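Local coordinates for cell division protein SepF (Methanobrevibacter smithii, PDB 7AL1) that links the division protein FtsZ to the cell membrane in archaeal cell division, represented here by its C-terminal, probably FtsZ-binding, part, at residues K20-I25 and P51-L56; V29-V32 and S36-V39; F45-S50 and L75-D80. All coordinates share one frame; numbering follows the deposited sequence.

Contact 1 (K20-I25 and P51-L56)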
ATOM      1  N   LYS A  20      14.724   0.504 -10.561  1.00 18.39           N
ATOM      2  CA  LYS A  20      15.391  -0.086 -11.716  1.00 18.41           C
ATOM      3  C   LYS A  20      16.882  -0.266 -11.531  1.00 22.33           C
ATOM      4  O   LYS A  20      17.498  -0.991 -12.328  1.00 25.39           O
ATOM      5  CB  LYS A  20      15.170   0.784 -12.959  1.00 23.38           C
ATOM      6  CG  LYS A  20      13.726   0.902 -13.362  1.00 27.72           C
ATOM      7  CD  LYS A  20      13.612   1.481 -14.760  1.00 33.90           C
ATOM      8  CE  LYS A  20      12.165   1.677 -15.135  1.00 38.22           C
ATOM      9  NZ  LYS A  20      12.050   2.243 -16.506  1.00 56.12           N
ATOM     10  N   THR A  21      17.479   0.337 -10.502  1.00 21.45           N
ATOM     11  CA  THR A  21      18.915   0.319 -10.278  1.00 24.36           C
ATOM     12  C   THR A  21      19.184   0.102  -8.797  1.00 22.47           C
ATOM     13  O   THR A  21      18.287   0.245  -7.955  1.00 20.82           O
ATOM     14  CB  THR A  21      19.563   1.644 -10.689  1.00 27.51           C
ATOM     15  OG1 THR A  21      19.085   2.694  -9.835  1.00 25.62           O
ATOM     16  CG2 THR A  21      19.225   1.982 -12.126  1.00 27.55           C
ATOM     17  N   ILE A  22      20.451  -0.190  -8.476  1.00 24.52           N
ATOM     18  CA  ILE A  22      20.861  -0.287  -7.074  1.00 24.14           C
ATOM     19  C   ILE A  22      20.678   1.055  -6.369  1.00 23.96           C
ATOM     20  O   ILE A  22      20.278   1.120  -5.194  1.00 22.35           O
ATOM     21  CB  ILE A  22      22.315  -0.782  -6.957  1.00 37.12           C
ATOM     22  CG1 ILE A  22      22.458  -2.178  -7.572  1.00 55.06           C
ATOM     23  CG2 ILE A  22      22.749  -0.785  -5.494  1.00 39.04           C
ATOM     24  CD1 ILE A  22      23.856  -2.780  -7.449  1.00 61.17           C
ATOM     25  N   ASP A  23      20.968   2.155  -7.062  1.00 22.12           N
ATOM     26  CA  ASP A  23      20.785   3.461  -6.438  1.00 22.85           C
ATOM     27  C   ASP A  23      19.326   3.674  -6.075  1.00 22.62           C
ATOM     28  O   ASP A  23      19.016   4.284  -5.045  1.00 22.09           O
ATOM     29  CB  ASP A  23      21.282   4.566  -7.357  1.00 30.09           C
ATOM     30  CG  ASP A  23      22.778   4.534  -7.543  1.00 65.48           C
ATOM     31  OD1 ASP A  23      23.485   3.962  -6.684  1.00 76.85           O
ATOM     32  OD2 ASP A  23      23.241   5.077  -8.566  1.00 63.02           O
ATOM     33  N   ASP A  24      18.397   3.184  -6.907  1.00 21.15           N
ATOM     34  CA  ASP A  24      16.993   3.341  -6.555  1.00 18.95           C
ATOM     35  C   ASP A  24      16.677   2.564  -5.278  1.00 20.07           C
ATOM     36  O   ASP A  24      15.868   3.004  -4.443  1.00 18.07           O
ATOM     37  CB  ASP A  24      16.099   2.809  -7.678  1.00 20.04           C
ATOM     38  CG  ASP A  24      16.141   3.657  -8.904  1.00 27.07           C
ATOM     39  OD1 ASP A  24      16.608   4.821  -8.831  1.00 28.85           O
ATOM     40  OD2 ASP A  24      15.674   3.158  -9.963  1.00 24.32           O
ATOM     41  N   ILE A  25      17.284   1.379  -5.132  1.00 18.84           N
ATOM     42  CA  ILE A  25      17.105   0.626  -3.899  1.00 19.20           C
ATOM     43  C   ILE A  25      17.578   1.446  -2.707  1.00 21.12           C
ATOM     44  O   ILE A  25      16.923   1.497  -1.661  1.00 19.57           O
ATOM     45  CB  ILE A  25      17.838  -0.719  -3.984  1.00 20.42           C
ATOM     46  CG1 ILE A  25      17.233  -1.634  -5.064  1.00 21.54           C
ATOM     47  CG2 ILE A  25      17.820  -1.442  -2.638  1.00 23.09           C
ATOM     48  CD1 ILE A  25      18.133  -2.834  -5.448  1.00 27.92           C
ATOM     49  N   PRO A  51      18.219 -10.469 -11.647  1.00 27.26           N
ATOM     50  CA  PRO A  51      18.165 -11.333 -10.456  1.00 27.89           C
ATOM     51  C   PRO A  51      19.118 -10.885  -9.353  1.00 28.82           C
ATOM     52  O   PRO A  51      18.783 -10.982  -8.165  1.00 27.48           O
ATOM     53  CB  PRO A  51      18.501 -12.726 -11.014  1.00 32.58           C
ATOM     54  CG  PRO A  51      18.016 -12.665 -12.404  1.00 30.47           C
ATOM     55  CD  PRO A  51      18.260 -11.263 -12.890  1.00 26.25           C
ATOM     56  N   ALA A  52      20.306 -10.395  -9.715  1.00 25.56           N
ATOM     57  CA  ALA A  52      21.261 -10.016  -8.685  1.00 29.27           C
ATOM     58  C   ALA A  52      20.769  -8.803  -7.909  1.00 29.34           C
ATOM     59  O   ALA A  52      20.877  -8.758  -6.674  1.00 26.23           O
ATOM     60  CB  ALA A  52      22.624  -9.723  -9.315  1.00 30.57           C
ATOM     61  N   ASN A  53      20.256  -7.797  -8.614  1.00 24.53           N
ATOM     62  CA  ASN A  53      19.735  -6.628  -7.922  1.00 24.39           C
ATOM     63  C   ASN A  53      18.426  -6.938  -7.205  1.00 22.10           C
ATOM     64  O   ASN A  53      18.149  -6.366  -6.143  1.00 21.79           O
ATOM     65  CB  ASN A  53      19.590  -5.466  -8.902  1.00 25.21           C
ATOM     66  CG  ASN A  53      20.930  -4.924  -9.351  1.00 31.32           C
ATOM     67  OD1 ASN A  53      21.970  -5.309  -8.821  1.00 37.83           O
ATOM     68  ND2 ASN A  53      20.912  -4.037 -10.331  1.00 36.42           N
ATOM     69  N   PHE A  54      17.617  -7.833  -7.752  1.00 20.40           N
ATOM     70  CA  PHE A  54      16.464  -8.328  -7.011  1.00 20.37           C
ATOM     71  C   PHE A  54      16.912  -8.930  -5.692  1.00 23.55           C
ATOM     72  O   PHE A  54      16.336  -8.653  -4.635  1.00 21.48           O
ATOM     73  CB  PHE A  54      15.690  -9.317  -7.876  1.00 21.35           C
ATOM     74  CG  PHE A  54      14.478  -9.901  -7.206  1.00 19.40           C
ATOM     75  CD1 PHE A  54      13.348  -9.143  -6.998  1.00 22.52           C
ATOM     76  CD2 PHE A  54      14.468 -11.239  -6.824  1.00 21.57           C
ATOM     77  CE1 PHE A  54      12.231  -9.680  -6.389  1.00 23.59           C
ATOM     78  CE2 PHE A  54      13.369 -11.782  -6.195  1.00 27.16           C
ATOM     79  CZ  PHE A  54      12.243 -11.013  -5.994  1.00 24.40           C
ATOM     80  N   LYS A  55      17.959  -9.759  -5.722  1.00 25.13           N
ATOM     81  CA  LYS A  55      18.410 -10.358  -4.475  1.00 25.79           C
ATOM     82  C   LYS A  55      18.930  -9.302  -3.501  1.00 24.84           C
ATOM     83  O   LYS A  55      18.646  -9.369  -2.297  1.00 25.26           O
ATOM     84  CB  LYS A  55      19.450 -11.442  -4.725  1.00 34.66           C
ATOM     85  CG  LYS A  55      19.844 -12.155  -3.440  1.00 68.70           C
ATOM     86  CD  LYS A  55      20.057 -13.639  -3.641  1.00 81.90           C
ATOM     87  CE  LYS A  55      19.932 -14.386  -2.319  1.00 80.79           C
ATOM     88  NZ  LYS A  55      18.512 -14.686  -1.965  1.00 78.80           N
ATOM     89  N   LEU A  56      19.693  -8.324  -4.003  1.00 23.28           N
ATOM     90  CA  LEU A  56      20.185  -7.246  -3.148  1.00 24.27           C
ATOM     91  C   LEU A  56      19.037  -6.485  -2.494  1.00 26.53           C
ATOM     92  O   LEU A  56      19.101  -6.136  -1.305  1.00 23.89           O
ATOM     93  CB  LEU A  56      21.015  -6.267  -3.979  1.00 30.27           C
ATOM     94  CG  LEU A  56      21.602  -5.079  -3.227  1.00 33.71           C
ATOM     95  CD1 LEU A  56      22.490  -5.577  -2.098  1.00 41.08           C
ATOM     96  CD2 LEU A  56      22.390  -4.158  -4.140  1.00 46.51           C
TER
HETATM   97  O   HOH W   1      18.681  -3.541 -12.234  1.00 38.85           O
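Ile22, in the first turn of helix 22-33, leans against Asn53 and Leu56 of helix 51-68, one turn apart along it. Its CB splits two ways. The CG2 branch, anti to the backbone N, meets Leu56 CD2 at 3.7 Å. The other branch, with CG1 anti to the carbonyl carbon (chi1 -61°), runs to the Asn53 amide, the Ile22 and Asn53 side chains crossing at about a right angle: CG1 lies 3.4 Å from Asn53 OD1, and the tip CD1 reaches the same oxygen at 3.4 Å and Leu56 CD2 at 3.9 Å. Deeper in, Ile25 CD1 comes to 3.6 Å from the backbone O of Asn53. The polar link is a water: it donates to Lys20 O and accepts from Asn53 ND2 (3.0 Å), tying the amide to the chain just before the helix. Thr21 and Asp24 form a capping box at this start: Asp24 N binds Thr21 OG1 at 3.0 Å, answered by a weak bond from Thr21 N to Asp24 OD2, which also accepts from Lys20 N through its anti lone pair. The contact thus joins the N-terminal ends of helices 22-33 and 51-68, while Leu46 of helix 44-49 packs against both Ile25 and Asn53.

Contact 2 (V29-V32 and S36-V39)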
ATOM      1  N   VAL A  29      15.696   2.790   0.787  1.00 18.21           N
ATOM      2  CA  VAL A  29      16.189   2.646   2.159  1.00 19.84           C
ATOM      3  C   VAL A  29      16.203   3.993   2.846  1.00 20.46           C
ATOM      4  O   VAL A  29      15.771   4.142   4.002  1.00 20.37           O
ATOM      5  CB  VAL A  29      17.593   2.020   2.150  1.00 19.14           C
ATOM      6  CG1 VAL A  29      18.214   1.992   3.541  1.00 22.17           C
ATOM      7  CG2 VAL A  29      17.523   0.615   1.585  1.00 21.83           C
ATOM      8  N   ASP A  30      16.719   5.005   2.157  1.00 18.58           N
ATOM      9  CA  ASP A  30      16.804   6.323   2.773  1.00 19.80           C
ATOM     10  C   ASP A  30      15.419   6.879   3.109  1.00 17.68           C
ATOM     11  O   ASP A  30      15.240   7.532   4.139  1.00 17.24           O
ATOM     12  CB  ASP A  30      17.577   7.280   1.867  1.00 17.52           C
ATOM     13  CG  ASP A  30      19.051   6.954   1.771  1.00 22.20           C
ATOM     14  OD1 ASP A  30      19.506   6.089   2.524  1.00 23.12           O
ATOM     15  OD2 ASP A  30      19.714   7.567   0.920  1.00 25.13           O
ATOM     16  N   GLN A  31      14.424   6.609   2.259  1.00 16.43           N
ATOM     17  CA  GLN A  31      13.068   7.092   2.532  1.00 15.72           C
ATOM     18  C   GLN A  31      12.520   6.479   3.810  1.00 18.86           C
ATOM     19  O   GLN A  31      11.904   7.165   4.631  1.00 18.94           O
ATOM     20  CB  GLN A  31      12.158   6.796   1.350  1.00 17.93           C
ATOM     21  CG  GLN A  31      12.422   7.718   0.180  1.00 18.85           C
ATOM     22  CD  GLN A  31      12.052   9.149   0.538  1.00 25.62           C
ATOM     23  OE1 GLN A  31      10.939   9.417   0.995  1.00 28.25           O
ATOM     24  NE2 GLN A  31      12.996  10.059   0.374  1.00 30.26           N
ATOM     25  N   VAL A  32      12.704   5.174   3.982  1.00 17.76           N
ATOM     26  CA  VAL A  32      12.195   4.501   5.173  1.00 18.37           C
ATOM     27  C   VAL A  32      12.982   4.922   6.400  1.00 21.41           C
ATOM     28  O   VAL A  32      12.392   5.270   7.430  1.00 21.56           O
ATOM     29  CB  VAL A  32      12.239   2.978   4.978  1.00 18.48           C
ATOM     30  CG1 VAL A  32      11.733   2.265   6.223  1.00 20.24           C
ATOM     31  CG2 VAL A  32      11.406   2.561   3.788  1.00 18.82           C
ATOM     32  N   SER A  36      11.525   8.386   7.414  1.00 19.67           N
ATOM     33  CA  SER A  36      10.416   7.720   8.092  1.00 23.00           C
ATOM     34  C   SER A  36       9.148   7.754   7.252  1.00 21.52           C
ATOM     35  O   SER A  36       8.041   7.954   7.762  1.00 22.57           O
ATOM     36  CB  SER A  36      10.194   8.281   9.497  1.00 24.91           C
ATOM     37  OG  SER A  36      11.229   7.866  10.374  1.00 29.73           O
ATOM     38  N   ASN A  37       9.296   7.514   5.948  1.00 19.55           N
ATOM     39  CA  ASN A  37       8.152   7.417   5.054  1.00 18.88           C
ATOM     40  C   ASN A  37       7.901   5.960   4.691  1.00 16.62           C
ATOM     41  O   ASN A  37       8.852   5.263   4.305  1.00 18.52           O
ATOM     42  CB  ASN A  37       8.417   8.185   3.771  1.00 19.67           C
ATOM     43  CG  ASN A  37       8.353   9.664   3.948  1.00 22.57           C
ATOM     44  OD1 ASN A  37       7.659  10.150   4.846  1.00 23.39           O
ATOM     45  ND2 ASN A  37       9.049  10.395   3.091  1.00 23.29           N
ATOM     46  N   PRO A  38       6.687   5.445   4.811  1.00 15.70           N
ATOM     47  CA  PRO A  38       6.385   4.142   4.222  1.00 14.73           C
ATOM     48  C   PRO A  38       6.636   4.167   2.726  1.00 17.16           C
ATOM     49  O   PRO A  38       6.498   5.203   2.062  1.00 15.86           O
ATOM     50  CB  PRO A  38       4.891   3.964   4.521  1.00 17.09           C
ATOM     51  CG  PRO A  38       4.596   4.910   5.637  1.00 18.49           C
ATOM     52  CD  PRO A  38       5.510   6.081   5.429  1.00 16.25           C
ATOM     53  N   VAL A  39       6.989   3.008   2.185  1.00 17.11           N
ATOM     54  CA  VAL A  39       7.230   2.856   0.757  1.00 16.34           C
ATOM     55  C   VAL A  39       6.426   1.676   0.256  1.00 16.01           C
ATOM     56  O   VAL A  39       6.513   0.570   0.806  1.00 16.96           O
ATOM     57  CB  VAL A  39       8.728   2.667   0.433  1.00 17.40           C
ATOM     58  CG1 VAL A  39       8.925   2.430  -1.070  1.00 18.87           C
ATOM     59  CG2 VAL A  39       9.531   3.862   0.903  1.00 18.60           C
TER
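Gln31 and Asn37 pair twice, backbone to backbone and amide to amide, where helix 22-33 gives way to strand 39-42 in the beta-alpha-beta crossover that joins the parallel strands 13-17 and 39-42. Ser36 turns the chain in left-handed helical conformation (phi 56°), bringing the next residue back onto the helix end. There Asn37 N donates almost straight to Gln31 O at 2.9 Å. The side chains repeat the link: Asn37 ND2 donates to Gln31 OE1 at 3.0 Å, with the acceptor in the plane of the Asn37 amide and the donor tilted 23° from the Gln31 carbonyl plane. The bend of Gln31 at chi2 (-66°) folds its amide back beside Asn37 instead of extending it. Ser36 N is served less well, by a weak bond to Val32 O at 3.2 Å. Asn37 O, although buried, has no hydrogen-bond donor; Val32 CA offers it a CA-H...O contact at 3.5 Å. Beyond this turn, backbone bonds of Pro38 with Met15 and of Val39 with Ile86 take the chain into the sheet, and Pro38 packs on Ile14 of the second subunit. Next to the polar pairs, the valines pack helix against strand: Val39 CG2 lies 3.7 Å from Val32 CG2 and 4.0 Å from Gln31 CB.

Contact 3 (F45-S50 and L75-D80)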
ATOM      1  N   PHE A  45      10.417  -4.944 -11.823  1.00 17.80           N
ATOM      2  CA  PHE A  45      11.440  -4.698 -12.830  1.00 19.23           C
ATOM      3  C   PHE A  45      12.740  -5.405 -12.453  1.00 19.87           C
ATOM      4  O   PHE A  45      13.373  -6.057 -13.297  1.00 19.76           O
ATOM      5  CB  PHE A  45      11.674  -3.197 -12.993  1.00 19.44           C
ATOM      6  CG  PHE A  45      12.766  -2.862 -13.983  1.00 19.63           C
ATOM      7  CD1 PHE A  45      14.094  -2.850 -13.622  1.00 21.87           C
ATOM      8  CD2 PHE A  45      12.447  -2.558 -15.292  1.00 24.01           C
ATOM      9  CE1 PHE A  45      15.083  -2.515 -14.538  1.00 23.83           C
ATOM     10  CE2 PHE A  45      13.431  -2.242 -16.205  1.00 25.37           C
ATOM     11  CZ  PHE A  45      14.749  -2.225 -15.828  1.00 28.15           C
ATOM     12  N   LEU A  46      13.168  -5.263 -11.195  1.00 17.99           N
ATOM     13  CA  LEU A  46      14.360  -5.969 -10.756  1.00 19.03           C
ATOM     14  C   LEU A  46      14.189  -7.474 -10.922  1.00 20.01           C
ATOM     15  O   LEU A  46      15.107  -8.169 -11.381  1.00 20.82           O
ATOM     16  CB  LEU A  46      14.685  -5.618  -9.306  1.00 19.25           C
ATOM     17  CG  LEU A  46      14.979  -4.155  -8.999  1.00 18.31           C
ATOM     18  CD1 LEU A  46      15.376  -3.978  -7.528  1.00 21.20           C
ATOM     19  CD2 LEU A  46      16.064  -3.582  -9.891  1.00 22.28           C
ATOM     20  N   GLU A  47      13.017  -8.002 -10.549  1.00 18.18           N
ATOM     21  CA  GLU A  47      12.842  -9.451 -10.577  1.00 19.41           C
ATOM     22  C   GLU A  47      13.025  -9.982 -11.988  1.00 22.45           C
ATOM     23  O   GLU A  47      13.647 -11.040 -12.187  1.00 22.15           O
ATOM     24  CB  GLU A  47      11.477  -9.839 -10.015  1.00 18.23           C
ATOM     25  CG  GLU A  47      11.401 -11.338  -9.754  1.00 19.10           C
ATOM     26  CD  GLU A  47      10.186 -11.833  -8.981  1.00 26.63           C
ATOM     27  OE1 GLU A  47       9.247 -11.064  -8.701  1.00 25.53           O
ATOM     28  OE2 GLU A  47      10.182 -13.031  -8.648  1.00 29.37           O
ATOM     29  N   LYS A  48      12.500  -9.257 -12.977  1.00 20.34           N
ATOM     30  CA  LYS A  48      12.569  -9.689 -14.370  1.00 21.83           C
ATOM     31  C   LYS A  48      13.946  -9.442 -14.963  1.00 25.96           C
ATOM     32  O   LYS A  48      14.512 -10.322 -15.624  1.00 25.07           O
ATOM     33  CB  LYS A  48      11.503  -8.958 -15.187  1.00 22.40           C
ATOM     34  CG  LYS A  48      11.448  -9.380 -16.643  1.00 36.86           C
ATOM     35  CD  LYS A  48      10.376  -8.604 -17.392  1.00 46.24           C
ATOM     36  CE  LYS A  48      10.374  -8.969 -18.860  1.00 59.71           C
ATOM     37  NZ  LYS A  48      10.058 -10.413 -19.037  1.00 65.72           N
ATOM     38  N   GLU A  49      14.516  -8.252 -14.722  1.00 23.86           N
ATOM     39  CA  GLU A  49      15.676  -7.820 -15.482  1.00 25.79           C
ATOM     40  C   GLU A  49      17.015  -8.027 -14.795  1.00 27.15           C
ATOM     41  O   GLU A  49      18.037  -8.075 -15.485  1.00 29.40           O
ATOM     42  CB  GLU A  49      15.554  -6.328 -15.824  1.00 29.09           C
ATOM     43  CG  GLU A  49      14.284  -5.960 -16.579  1.00 35.04           C
ATOM     44  CD  GLU A  49      14.205  -6.575 -17.967  1.00 48.20           C
ATOM     45  OE1 GLU A  49      15.245  -7.028 -18.492  1.00 45.35           O
ATOM     46  OE2 GLU A  49      13.094  -6.603 -18.542  1.00 47.09           O
ATOM     47  N   SER A  50      17.062  -8.134 -13.469  1.00 25.47           N
ATOM     48  CA  SER A  50      18.335  -8.297 -12.775  1.00 26.10           C
ATOM     49  C   SER A  50      18.148  -9.137 -11.524  1.00 27.31           C
ATOM     50  O   SER A  50      17.951  -8.592 -10.416  1.00 24.29           O
ATOM     51  CB  SER A  50      18.989  -6.960 -12.436  1.00 32.86           C
ATOM     52  OG  SER A  50      20.013  -7.159 -11.487  1.00 33.39           O
ATOM     53  N   LEU A  75       2.127  -7.438  -0.473  1.00 18.35           N
ATOM     54  CA  LEU A  75       0.758  -7.079  -0.838  1.00 19.26           C
ATOM     55  C   LEU A  75       0.216  -7.926  -1.981  1.00 18.93           C
ATOM     56  O   LEU A  75      -0.875  -8.500  -1.849  1.00 21.19           O
ATOM     57  CB  LEU A  75       0.689  -5.593  -1.212  1.00 17.66           C
ATOM     58  CG  LEU A  75       1.043  -4.599  -0.133  1.00 17.44           C
ATOM     59  CD1 LEU A  75       0.960  -3.171  -0.628  1.00 20.19           C
ATOM     60  CD2 LEU A  75       0.148  -4.790   1.090  1.00 20.04           C
ATOM     61  N   SER A  76       0.943  -8.008  -3.095  1.00 17.83           N
ATOM     62  CA  SER A  76       0.468  -8.728  -4.283  1.00 19.09           C
ATOM     63  C   SER A  76       1.653  -8.970  -5.218  1.00 20.81           C
ATOM     64  O   SER A  76       2.354  -8.040  -5.592  1.00 21.59           O
ATOM     65  CB  SER A  76      -0.593  -7.876  -4.982  1.00 20.28           C
ATOM     66  OG  SER A  76      -1.050  -8.491  -6.186  1.00 29.46           O
ATOM     67  N   ARG A  77       1.840 -10.218  -5.633  1.00 23.81           N
ATOM     68  CA  ARG A  77       2.811 -10.528  -6.677  1.00 24.05           C
ATOM     69  C   ARG A  77       2.031 -11.241  -7.767  1.00 22.86           C
ATOM     70  O   ARG A  77       1.667 -12.410  -7.591  1.00 27.32           O
ATOM     71  CB  ARG A  77       3.924 -11.418  -6.143  1.00 24.42           C
ATOM     72  CG  ARG A  77       4.962 -11.767  -7.210  1.00 22.23           C
ATOM     73  CD  ARG A  77       6.077 -12.585  -6.625  1.00 25.79           C
ATOM     74  NE  ARG A  77       7.016 -13.027  -7.651  1.00 24.66           N
ATOM     75  CZ  ARG A  77       6.892 -14.163  -8.328  1.00 25.04           C
ATOM     76  NH1 ARG A  77       5.851 -14.973  -8.122  1.00 23.13           N
ATOM     77  NH2 ARG A  77       7.812 -14.483  -9.230  1.00 27.24           N
ATOM     78  N   CYS A  78       1.780 -10.541  -8.868  1.00 23.05           N
ATOM     79  CA  CYS A  78       0.768 -10.924  -9.846  1.00 30.78           C
ATOM     80  C   CYS A  78       0.946 -10.050 -11.083  1.00 35.06           C
ATOM     81  O   CYS A  78       1.128  -8.837 -10.971  1.00 31.03           O
ATOM     82  CB  CYS A  78      -0.644 -10.702  -9.261  1.00 30.63           C
ATOM     83  N   ASN A  79       0.913 -10.646 -12.273  1.00 47.16           N
ATOM     84  CA  ASN A  79       0.698  -9.870 -13.490  1.00 49.47           C
ATOM     85  C   ASN A  79       1.594  -8.617 -13.555  1.00 45.05           C
ATOM     86  O   ASN A  79       1.087  -7.494 -13.533  1.00 55.27           O
ATOM     87  CB  ASN A  79      -0.801  -9.479 -13.576  1.00 43.71           C
ATOM     88  N   ASP A  80       2.891  -8.829 -13.606  1.00 33.19           N
ATOM     89  CA  ASP A  80       3.877  -7.745 -13.831  1.00 40.05           C
ATOM     90  C   ASP A  80       4.071  -6.789 -12.655  1.00 27.29           C
ATOM     91  O   ASP A  80       4.671  -5.728 -12.829  1.00 28.81           O
ATOM     92  CB  ASP A  80       3.567  -6.921 -15.092  1.00 46.85           C
TER
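Glu47 OE1 accepts from two donors: from Arg77 NE across the contact, at 3.2 Å and nearly straight (167°), and from the side-chain amide ND2 of Asn82. The Arg77 bond uses the syn lone pair of OE1, and this oxygen lies close to the guanidinium plane. Arg77 NH2 takes the other oxygen, Glu47 OE2, at 2.8 Å, so the arginine grips the carboxylate side-on, by NE and one terminal nitrogen. The fit is not flat. Carboxylate and guanidinium planes stand 43° apart, and NH2 meets OE2 from above the carboxylate plane; a further bond from NE to OE2 is weak. Both side chains are stretched out to span the distance between helix and strand: Arg77 runs extended from CG to NE, while Glu47 leaves its backbone with CG anti to the backbone N (chi1 -167°) and continues straight. An alanine here removes the whole carboxylate, and would probably leave the Arg77 guanidinium without its mate in this contact, free to swing, and Asn82 ND2 without this acceptor. Surface salt bridge as it is, the pair carries the contact between the two segments. Along helix 44-49, Glu47 also touches Phe54 of helix 51-68; that helix starts right after Ser50, whose OG caps Asn53 N. Strand 71-78 is an outermost strand of the sheet within the chain, carrying a classic beta bulge where Leu75 and Ser76 both face Leu83 of strand 81-87; Ser76 OG bonds Ser76 OG of the second subunit, which places the bridge on a strand that also meets the dimer partner.

Overall arrangement
Contacts 1 and 2 share helix 22-33, one at its first turn and the other near its end, with centres about 16 Å apart and no direct touch beyond their adjoining sequence. Contacts 1 and 3 have centres about 12 Å apart and do meet: Lys20 CA packs on Phe45 CD1 at 3.6 Å, so helix 44-49 joins the helix pair of contact 1 to the salt bridge on strand 71-78. Contacts 2 and 3 lie on opposite sides of the chain's centre, about 20 Å between centres and about 7 Å between nearest atoms. Both reach the second subunit, contact 2 through one residue and contact 3 through four, whereas the segments of contact 1 stay clear of it.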